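Long-range contacts in AGR_C_1268p (Agrobacterium tumefaciens str. C58, PDB 2GHS), which probably binds a divalent metal ion and hydrolyses sugar lactones, as a regucalcin-like member of the SMP-30/gluconolactonase family: residues F36-R41 with F310-E315; A156-G161 with D177-N182; V200-R205 with D224-K229. All blocks are in the same frame, centred on the assembly; numbering follows the deposited sequence.

Contact 1. Residues F36-R41 with F310-E315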
loop_
_atom_site.group_PDB
_atom_site.type_symbol
_atom_site.label_atom_id
_atom_site.label_comp_id
_atom_site.label_asym_id
_atom_site.label_seq_id
_atom_site.Cartn_x
_atom_site.Cartn_y
_atom_site.Cartn_z
ATOM N N PHE A 36 10.421 -16.530 -10.004
ATOM C CA PHE A 36 11.460 -15.618 -10.463
ATOM C C PHE A 36 12.353 -15.259 -9.258
ATOM O O PHE A 36 11.968 -14.443 -8.376
ATOM C CB PHE A 36 10.839 -14.352 -11.036
ATOM C CG PHE A 36 10.037 -14.562 -12.300
ATOM C CD1 PHE A 36 8.770 -15.105 -12.277
ATOM C CD2 PHE A 36 10.582 -14.199 -13.511
ATOM C CE1 PHE A 36 8.044 -15.295 -13.447
ATOM C CE2 PHE A 36 9.852 -14.389 -14.702
ATOM C CZ PHE A 36 8.569 -14.913 -14.645
ATOM N N PRO A 37 13.537 -15.861 -9.172
ATOM C CA PRO A 37 14.470 -15.480 -8.098
ATOM C C PRO A 37 14.836 -13.988 -8.207
ATOM O O PRO A 37 14.758 -13.386 -9.293
ATOM C CB PRO A 37 15.685 -16.388 -8.349
ATOM C CG PRO A 37 15.105 -17.595 -9.037
ATOM C CD PRO A 37 14.099 -16.959 -9.995
ATOM N N PHE A 38 15.259 -13.395 -7.107
ATOM C CA PHE A 38 15.507 -11.975 -7.101
ATOM C C PHE A 38 16.739 -11.628 -7.909
ATOM O O PHE A 38 17.801 -12.184 -7.681
ATOM C CB PHE A 38 15.700 -11.491 -5.679
ATOM C CG PHE A 38 15.827 -10.008 -5.552
ATOM C CD1 PHE A 38 14.765 -9.167 -5.860
ATOM C CD2 PHE A 38 16.997 -9.443 -5.065
ATOM C CE1 PHE A 38 14.883 -7.782 -5.689
ATOM C CE2 PHE A 38 17.131 -8.063 -4.930
ATOM C CZ PHE A 38 16.070 -7.229 -5.220
ATOM N N ALA A 39 16.589 -10.674 -8.816
ATOM C CA ALA A 39 17.694 -10.192 -9.626
ATOM C C ALA A 39 17.606 -8.671 -9.703
ATOM O O ALA A 39 18.066 -8.034 -10.649
ATOM C CB ALA A 39 17.636 -10.802 -11.007
ATOM N N GLY A 40 16.997 -8.085 -8.698
ATOM C CA GLY A 40 16.861 -6.633 -8.665
ATOM C C GLY A 40 17.921 -5.963 -7.812
ATOM O O GLY A 40 19.069 -6.415 -7.694
ATOM N N ARG A 41 17.540 -4.848 -7.223
ATOM C CA ARG A 41 18.471 -4.090 -6.426
ATOM C C ARG A 41 17.819 -3.518 -5.197
ATOM O O ARG A 41 16.577 -3.509 -5.093
ATOM C CB ARG A 41 19.045 -2.979 -7.264
ATOM C CG ARG A 41 18.094 -1.951 -7.728
ATOM C CD ARG A 41 18.884 -1.005 -8.640
ATOM N NE ARG A 41 18.024 -0.070 -9.356
ATOM C CZ ARG A 41 18.075 1.259 -9.269
ATOM N NH1 ARG A 41 18.973 1.879 -8.501
ATOM N NH2 ARG A 41 17.211 1.984 -9.973
ATOM N N PHE A 310 13.257 -2.574 -1.960
ATOM C CA PHE A 310 13.847 -3.173 -3.154
ATOM C C PHE A 310 13.199 -2.706 -4.454
ATOM O O PHE A 310 12.131 -2.147 -4.449
ATOM C CB PHE A 310 13.694 -4.692 -3.097
ATOM C CG PHE A 310 14.147 -5.299 -1.809
ATOM C CD1 PHE A 310 15.500 -5.578 -1.573
ATOM C CD2 PHE A 310 13.223 -5.607 -0.791
ATOM C CE1 PHE A 310 15.920 -6.094 -0.321
ATOM C CE2 PHE A 310 13.650 -6.152 0.436
ATOM C CZ PHE A 310 14.980 -6.361 0.682
ATOM N N GLU A 311 13.868 -2.954 -5.555
ATOM C CA GLU A 311 13.268 -2.895 -6.897
ATOM C C GLU A 311 13.466 -4.244 -7.563
ATOM O O GLU A 311 14.576 -4.791 -7.572
ATOM C CB GLU A 311 13.962 -1.807 -7.708
ATOM C CG GLU A 311 13.403 -1.512 -9.061
ATOM C CD GLU A 311 14.314 -0.545 -9.789
ATOM O OE1 GLU A 311 14.252 0.657 -9.538
ATOM O OE2 GLU A 311 15.157 -0.979 -10.600
ATOM N N LEU A 312 12.430 -4.779 -8.197
ATOM C CA LEU A 312 12.576 -6.060 -8.896
ATOM C C LEU A 312 13.419 -5.894 -10.173
ATOM O O LEU A 312 13.537 -4.765 -10.693
ATOM C CB LEU A 312 11.197 -6.603 -9.279
ATOM C CG LEU A 312 10.224 -6.997 -8.166
ATOM C CD1 LEU A 312 9.023 -7.736 -8.751
ATOM C CD2 LEU A 312 10.912 -7.875 -7.156
ATOM N N GLY A 313 13.965 -6.992 -10.694
ATOM C CA GLY A 313 14.743 -6.944 -11.916
ATOM C C GLY A 313 13.927 -6.933 -13.192
ATOM O O GLY A 313 14.457 -6.723 -14.277
ATOM N N ILE A 314 12.626 -7.166 -13.056
ATOM C CA ILE A 314 11.734 -7.342 -14.220
ATOM C C ILE A 314 10.947 -6.092 -14.539
ATOM O O ILE A 314 10.698 -5.216 -13.713
ATOM C CB ILE A 314 10.754 -8.533 -14.025
ATOM C CG1 ILE A 314 9.878 -8.300 -12.782
ATOM C CG2 ILE A 314 11.519 -9.861 -13.947
ATOM C CD1 ILE A 314 8.469 -8.311 -13.070
ATOM N N GLU A 315 10.516 -6.010 -15.787
ATOM C CA GLU A 315 9.678 -4.931 -16.205
ATOM C C GLU A 315 8.228 -5.178 -15.816
ATOM O O GLU A 315 7.750 -6.324 -15.855
ATOM C CB GLU A 315 9.740 -4.753 -17.713
ATOM C CG GLU A 315 9.160 -3.400 -18.144
ATOM C CD GLU A 315 8.319 -3.427 -19.403
ATOM O OE1 GLU A 315 7.684 -4.477 -19.736
ATOM O OE2 GLU A 315 8.349 -2.379 -20.100
HETATM O O HOH W 1 13.865 -9.696 -9.685
#
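The carbonyl oxygen of E311 is gripped by two neighbours in segment 36-41. R41 N donates to E311 O at 3.0 Å, lying in the plane of the carbonyl, and G40, with no side chain to intervene, brings its CA to 3.1 Å from the same oxygen in a CA-H...O contact. The return bond of this antiparallel hydrogen-bonded pair is shorter and straighter: E311 N reaches R41 O at 2.8 Å, with an N-H...O angle of 171°.

Both side chains of the pair stand on the same face of the sheet, the R41 chain travelling alongside that of E311. R41 has CG between its backbone N and carbonyl carbon (chi1 64°), and from there the chain is extended to NE. That nitrogen forms a salt bridge with E311 OE2 at 3.3 Å, approaching from above the carboxylate plane. A weak bond from R41 NH2 to E311 OE1 joins it, though the two flat groups stand 82° apart.

The ring of F38 folds back over its own chain, with G40 N above the centre of one face. Its CZ lies 4.0 Å from CD1 of F310, the two rings meeting obliquely, while L312 CD2 sits at the ring edge. Beyond the paired residues, one water accepts from both A39 N (3.0 Å) and G313 N (2.9 Å). Farther back, F36 just meets I314 CG2 and stacks on Y266 of strand 262-267.

The chain thus steps from the edge of one sheet to the edge of the next, where R41 begins a strand paired with a strand from near the C terminus, as in the "velcro" closure of a beta-propeller, in which both chain ends contribute to one blade.

Contact 2. Residues A156-G161 with D177-N182. With EDO (1,2-ethanediol), chain D.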
loop_
_atom_site.group_PDB
_atom_site.type_symbol
_atom_site.label_atom_id
_atom_site.label_comp_id
_atom_site.label_asym_id
_atom_site.label_seq_id
_atom_site.Cartn_x
_atom_site.Cartn_y
_atom_site.Cartn_z
ATOM N N ALA A 156 -4.416 -5.813 15.829
ATOM C CA ALA A 156 -5.242 -6.590 14.901
ATOM C C ALA A 156 -6.436 -7.316 15.531
ATOM O O ALA A 156 -6.811 -8.428 15.100
ATOM C CB ALA A 156 -4.364 -7.566 14.139
ATOM N N GLU A 157 -7.056 -6.689 16.522
ATOM C CA GLU A 157 -8.228 -7.226 17.161
ATOM C C GLU A 157 -9.251 -7.672 16.111
ATOM O O GLU A 157 -9.523 -6.966 15.142
ATOM C CB GLU A 157 -8.825 -6.148 18.074
ATOM C CG GLU A 157 -7.969 -5.851 19.325
ATOM C CD GLU A 157 -6.980 -4.689 19.172
ATOM O OE1 GLU A 157 -6.528 -4.397 18.041
ATOM O OE2 GLU A 157 -6.638 -4.061 20.213
ATOM N N THR A 158 -9.826 -8.849 16.304
ATOM C CA THR A 158 -10.683 -9.429 15.284
ATOM C C THR A 158 -11.825 -8.497 14.925
ATOM O O THR A 158 -12.607 -8.099 15.781
ATOM C CB THR A 158 -11.224 -10.787 15.703
ATOM O OG1 THR A 158 -10.122 -11.646 15.985
ATOM C CG2 THR A 158 -12.026 -11.377 14.581
ATOM N N GLY A 159 -11.943 -8.176 13.636
ATOM C CA GLY A 159 -13.065 -7.376 13.175
ATOM C C GLY A 159 -13.112 -5.905 13.541
ATOM O O GLY A 159 -14.131 -5.243 13.311
ATOM N N ALA A 160 -12.026 -5.370 14.104
ATOM C CA ALA A 160 -12.038 -3.995 14.610
ATOM C C ALA A 160 -11.894 -2.959 13.505
ATOM O O ALA A 160 -12.147 -1.752 13.709
ATOM C CB ALA A 160 -10.916 -3.812 15.668
ATOM N N GLY A 161 -11.439 -3.413 12.350
ATOM C CA GLY A 161 -11.163 -2.503 11.219
ATOM C C GLY A 161 -12.282 -2.364 10.194
ATOM O O GLY A 161 -13.278 -3.072 10.223
ATOM N N ASP A 177 -15.910 -4.881 9.836
ATOM C CA ASP A 177 -15.590 -6.175 10.428
ATOM C C ASP A 177 -14.390 -6.809 9.755
ATOM O O ASP A 177 -14.369 -7.998 9.529
ATOM C CB ASP A 177 -16.796 -7.118 10.354
ATOM C CG ASP A 177 -18.018 -6.587 11.118
ATOM O OD1 ASP A 177 -17.871 -5.928 12.185
ATOM O OD2 ASP A 177 -19.145 -6.836 10.634
ATOM N N ILE A 178 -13.375 -5.998 9.454
ATOM C CA ILE A 178 -12.136 -6.483 8.841
ATOM C C ILE A 178 -11.011 -6.396 9.876
ATOM O O ILE A 178 -10.798 -5.342 10.484
ATOM C CB ILE A 178 -11.756 -5.632 7.595
ATOM C CG1 ILE A 178 -12.797 -5.806 6.497
ATOM C CG2 ILE A 178 -10.311 -5.974 7.062
ATOM C CD1 ILE A 178 -12.741 -4.722 5.431
ATOM N N SER A 179 -10.248 -7.472 10.039
ATOM C CA SER A 179 -9.177 -7.444 11.033
ATOM C C SER A 179 -7.934 -6.679 10.545
ATOM O O SER A 179 -7.365 -5.900 11.307
ATOM C CB SER A 179 -8.804 -8.865 11.442
ATOM O OG SER A 179 -9.924 -9.552 12.045
ATOM N N ILE A 180 -7.496 -6.971 9.317
ATOM C CA ILE A 180 -6.340 -6.313 8.713
ATOM C C ILE A 180 -6.677 -6.025 7.256
ATOM O O ILE A 180 -6.530 -6.901 6.375
ATOM C CB ILE A 180 -5.036 -7.132 8.783
ATOM C CG1 ILE A 180 -4.723 -7.556 10.240
ATOM C CG2 ILE A 180 -3.869 -6.337 8.156
ATOM C CD1 ILE A 180 -3.683 -8.632 10.316
ATOM N N PRO A 181 -7.123 -4.793 6.987
ATOM C CA PRO A 181 -7.429 -4.469 5.584
ATOM C C PRO A 181 -6.192 -4.345 4.751
ATOM O O PRO A 181 -5.168 -3.835 5.205
ATOM C CB PRO A 181 -8.192 -3.143 5.677
ATOM C CG PRO A 181 -7.756 -2.556 6.931
ATOM C CD PRO A 181 -7.362 -3.629 7.875
ATOM N N ASN A 182 -6.239 -4.877 3.536
ATOM C CA ASN A 182 -5.057 -4.845 2.669
ATOM C C ASN A 182 -5.441 -5.078 1.233
ATOM O O ASN A 182 -6.635 -5.155 0.896
ATOM C CB ASN A 182 -4.051 -5.903 3.185
ATOM C CG ASN A 182 -2.769 -5.305 3.736
ATOM O OD1 ASN A 182 -2.197 -4.393 3.127
ATOM N ND2 ASN A 182 -2.240 -5.910 4.833
HETATM C C1 EDO D . -0.095 -4.643 8.798
HETATM O O1 EDO D . 0.379 -3.300 8.940
HETATM C C2 EDO D . 0.341 -5.125 7.407
HETATM O O2 EDO D . -0.253 -4.319 6.363
HETATM O O HOH W 2 -8.421 -5.076 13.570
#
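S179 reaches into the bend made by A156-G159. Its CB lies 4.2 Å from A156 O, a loose van der Waals approach, and OG then continues toward the turn, anti to the carbonyl carbon of S179 (chi1 -61°). At the tip, OG accepts a nearly straight hydrogen bond from G159 N at 2.9 Å. T158 lies against the same oxygen, its CA 3.3 Å from S179 OG and its CG2 a little farther off. The bond holds a type II turn, E157 to A160, in which G159 takes the positive phi that favours glycine.

A water bridges the two backbones, donating to E157 O at 2.7 Å and to S179 O at 2.6 Å. Past the turn, I178 N bonds to G161 O at 3.0 Å, while the reverse bond, G161 N to I178 O, is weak. On the other flank A156 CB packs against I180 CG1 at 3.9 Å.

N182 carries the segment to the predicted metal site. Its ND2 donates to an ethanediol, probably from the crystallisation liquor, which also bonds to E52, R135 and N137.

The chain turns a corner at D177; I178 still pairs with G161 at the start of strand 161-167, and the segment then runs on beside strand 192-197, I180 bonding to T198 and N182 to V196, with N182 touching strand 134-141 as well.

Contact 3. Residues V200-R205 with D224-K229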
loop_
_atom_site.group_PDB
_atom_site.type_symbol
_atom_site.label_atom_id
_atom_site.label_comp_id
_atom_site.label_asym_id
_atom_site.label_seq_id
_atom_site.Cartn_x
_atom_site.Cartn_y
_atom_site.Cartn_z
ATOM N N VAL A 200 -7.820 -13.517 6.752
ATOM C CA VAL A 200 -8.745 -14.423 6.082
ATOM C C VAL A 200 -8.180 -14.879 4.732
ATOM O O VAL A 200 -8.290 -16.062 4.358
ATOM C CB VAL A 200 -10.110 -13.722 5.900
ATOM C CG1 VAL A 200 -11.048 -14.524 4.996
ATOM C CG2 VAL A 200 -10.757 -13.419 7.265
ATOM N N ASN A 201 -7.508 -13.973 4.023
ATOM C CA ASN A 201 -6.820 -14.297 2.766
ATOM C C ASN A 201 -7.778 -14.691 1.634
ATOM O O ASN A 201 -7.433 -15.492 0.759
ATOM C CB ASN A 201 -5.755 -15.394 2.959
ATOM C CG ASN A 201 -4.366 -14.845 3.296
ATOM O OD1 ASN A 201 -4.066 -13.658 3.091
ATOM N ND2 ASN A 201 -3.520 -15.719 3.830
ATOM N N ARG A 202 -8.974 -14.108 1.650
ATOM C CA ARG A 202 -9.864 -14.174 0.503
ATOM C C ARG A 202 -9.934 -12.824 -0.162
ATOM O O ARG A 202 -10.581 -11.885 0.348
ATOM C CB ARG A 202 -11.260 -14.653 0.876
ATOM C CG ARG A 202 -11.254 -16.051 1.384
ATOM C CD ARG A 202 -12.645 -16.680 1.422
ATOM N NE ARG A 202 -12.559 -18.029 2.016
ATOM C CZ ARG A 202 -12.774 -18.311 3.303
ATOM N NH1 ARG A 202 -13.136 -17.355 4.153
ATOM N NH2 ARG A 202 -12.653 -19.568 3.744
ATOM N N LEU A 203 -9.252 -12.700 -1.282
ATOM C CA LEU A 203 -9.203 -11.419 -1.996
ATOM C C LEU A 203 -10.557 -11.227 -2.697
ATOM O O LEU A 203 -11.010 -12.090 -3.479
ATOM C CB LEU A 203 -8.036 -11.394 -2.982
ATOM C CG LEU A 203 -7.757 -10.036 -3.646
ATOM C CD1 LEU A 203 -6.264 -9.888 -3.971
ATOM C CD2 LEU A 203 -8.606 -9.889 -4.889
HETATM N N MSE A 204 -11.199 -10.120 -2.390
HETATM C CA MSE A 204 -12.524 -9.808 -2.882
HETATM C C MSE A 204 -12.432 -8.871 -4.080
HETATM O O MSE A 204 -11.515 -8.071 -4.171
HETATM C CB MSE A 204 -13.291 -9.082 -1.786
HETATM C CG MSE A 204 -13.230 -9.762 -0.438
HETATM SE SE MSE A 204 -13.929 -11.577 -0.430
HETATM C CE MSE A 204 -15.822 -11.228 -0.657
ATOM N N ARG A 205 -13.409 -8.966 -4.979
ATOM C CA ARG A 205 -13.629 -7.966 -6.006
ATOM C C ARG A 205 -14.978 -7.311 -5.791
ATOM O O ARG A 205 -15.938 -7.963 -5.331
ATOM C CB ARG A 205 -13.526 -8.592 -7.407
ATOM C CG ARG A 205 -14.575 -9.603 -7.762
ATOM C CD ARG A 205 -14.600 -10.015 -9.299
ATOM N NE ARG A 205 -15.656 -10.995 -9.564
ATOM C CZ ARG A 205 -16.963 -10.734 -9.713
ATOM N NH1 ARG A 205 -17.429 -9.483 -9.664
ATOM N NH2 ARG A 205 -17.816 -11.737 -9.906
ATOM N N ASP A 224 -9.246 -17.108 -3.567
ATOM C CA ASP A 224 -9.266 -17.769 -2.272
ATOM C C ASP A 224 -7.859 -18.335 -2.048
ATOM O O ASP A 224 -7.445 -19.323 -2.693
ATOM C CB ASP A 224 -10.303 -18.900 -2.253
ATOM C CG ASP A 224 -10.507 -19.489 -0.859
ATOM O OD1 ASP A 224 -9.612 -19.369 -0.004
ATOM O OD2 ASP A 224 -11.571 -20.089 -0.635
ATOM N N SER A 225 -7.128 -17.698 -1.146
ATOM C CA SER A 225 -5.784 -18.164 -0.795
ATOM C C SER A 225 -5.756 -18.535 0.686
ATOM O O SER A 225 -4.730 -18.443 1.341
ATOM C CB SER A 225 -4.703 -17.116 -1.144
ATOM O OG SER A 225 -4.753 -15.962 -0.314
ATOM N N THR A 226 -6.901 -18.981 1.210
ATOM C CA THR A 226 -7.038 -19.294 2.635
ATOM C C THR A 226 -6.226 -20.521 3.005
ATOM O O THR A 226 -6.269 -21.539 2.329
ATOM C CB THR A 226 -8.494 -19.552 3.019
ATOM O OG1 THR A 226 -9.291 -18.389 2.750
ATOM C CG2 THR A 226 -8.613 -19.947 4.517
ATOM N N GLY A 227 -5.478 -20.413 4.098
ATOM C CA GLY A 227 -4.639 -21.503 4.551
ATOM C C GLY A 227 -3.299 -21.639 3.840
ATOM O O GLY A 227 -2.446 -22.426 4.279
ATOM N N ILE A 228 -3.120 -20.906 2.739
ATOM C CA ILE A 228 -1.848 -20.935 2.012
ATOM C C ILE A 228 -0.893 -20.007 2.727
ATOM O O ILE A 228 -1.298 -18.954 3.257
ATOM C CB ILE A 228 -2.013 -20.570 0.530
ATOM C CG1 ILE A 228 -3.085 -21.458 -0.105
ATOM C CG2 ILE A 228 -0.669 -20.686 -0.224
ATOM C CD1 ILE A 228 -2.992 -22.942 0.288
ATOM N N LYS A 229 0.371 -20.429 2.797
ATOM C CA LYS A 229 1.295 -19.803 3.695
ATOM C C LYS A 229 1.467 -18.325 3.372
ATOM O O LYS A 229 1.494 -17.921 2.205
ATOM C CB LYS A 229 2.649 -20.504 3.654
ATOM C CG LYS A 229 3.699 -19.909 4.576
ATOM C CD LYS A 229 4.997 -20.748 4.597
ATOM C CE LYS A 229 6.047 -20.151 5.583
ATOM N NZ LYS A 229 6.188 -18.652 5.507
HETATM O O HOH W 3 -4.973 -17.868 5.525
HETATM O O HOH W 4 -11.440 -21.605 1.600
#
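D224 and R202 form a non-hydrogen-bonded antiparallel pair where strand 220-224 ends and strand 202-207 begins, the outer pair of a propeller blade, and D224 also opens an Asx turn. Its CG is anti to the backbone N (chi1 -172°). OD1 accepts from T226 N at 3.0 Å, nearly along its C-O axis, and OD2 faces R202. R202 and D224 reach out next to each other in the same direction, with their flat groups 79° apart; OD2 sits at the guanidinium edge, where the salt bridge to NE is weak at 3.5 Å. A water reinforces it, donating to D224 OD2 and accepting from R202 NH2.

S225 comes next. Its backbone N bonds to N201 O at 2.9 Å, the main backbone tie here; its OG also appears to donate to that oxygen, but the serine is modelled in two conformers and this second bond is doubtful.

T226 then places OG1 between two acceptors, 3.0 Å from V200 O and 2.9 Å from D224 OD1. The same oxygen lies over one face of the R202 guanidinium, 3.2 Å above the plane and toward its rim.

G227, with a positive phi, is the third residue of a type II turn from S225 to I228. Its N and N201 ND2 both donate to one water. At I228, the last residue of the turn, the carbonyl takes a bond from R247 NH2. Past K229 the chain heads for strand 231-237, and the N201 side chain follows it there: ND2, which also donates to that water, donates to G230 O, while OD1 accepts from M232 N.

In the fold
From the N terminus, the chain first pairs at its edge strand 34-36 with 262-267, then crosses to the sheet that contact 1 will complete only after 268 intervening residues, when 310-315 returns. Nested inside that very long loop are two short ones, in series. Contact 2 closes over strand 161-167 and the first part of strand 170-186, up to the corner at D177; contact 3 closes over 202-207 and 220-224, joining this outer strand pair to the loop that leads to strand 231-237. Their centres are about 14 Å apart, and both reach the same sheet. Contacts 1 and 2 lie on opposite sides of the chain's centre, about 31 Å between centres.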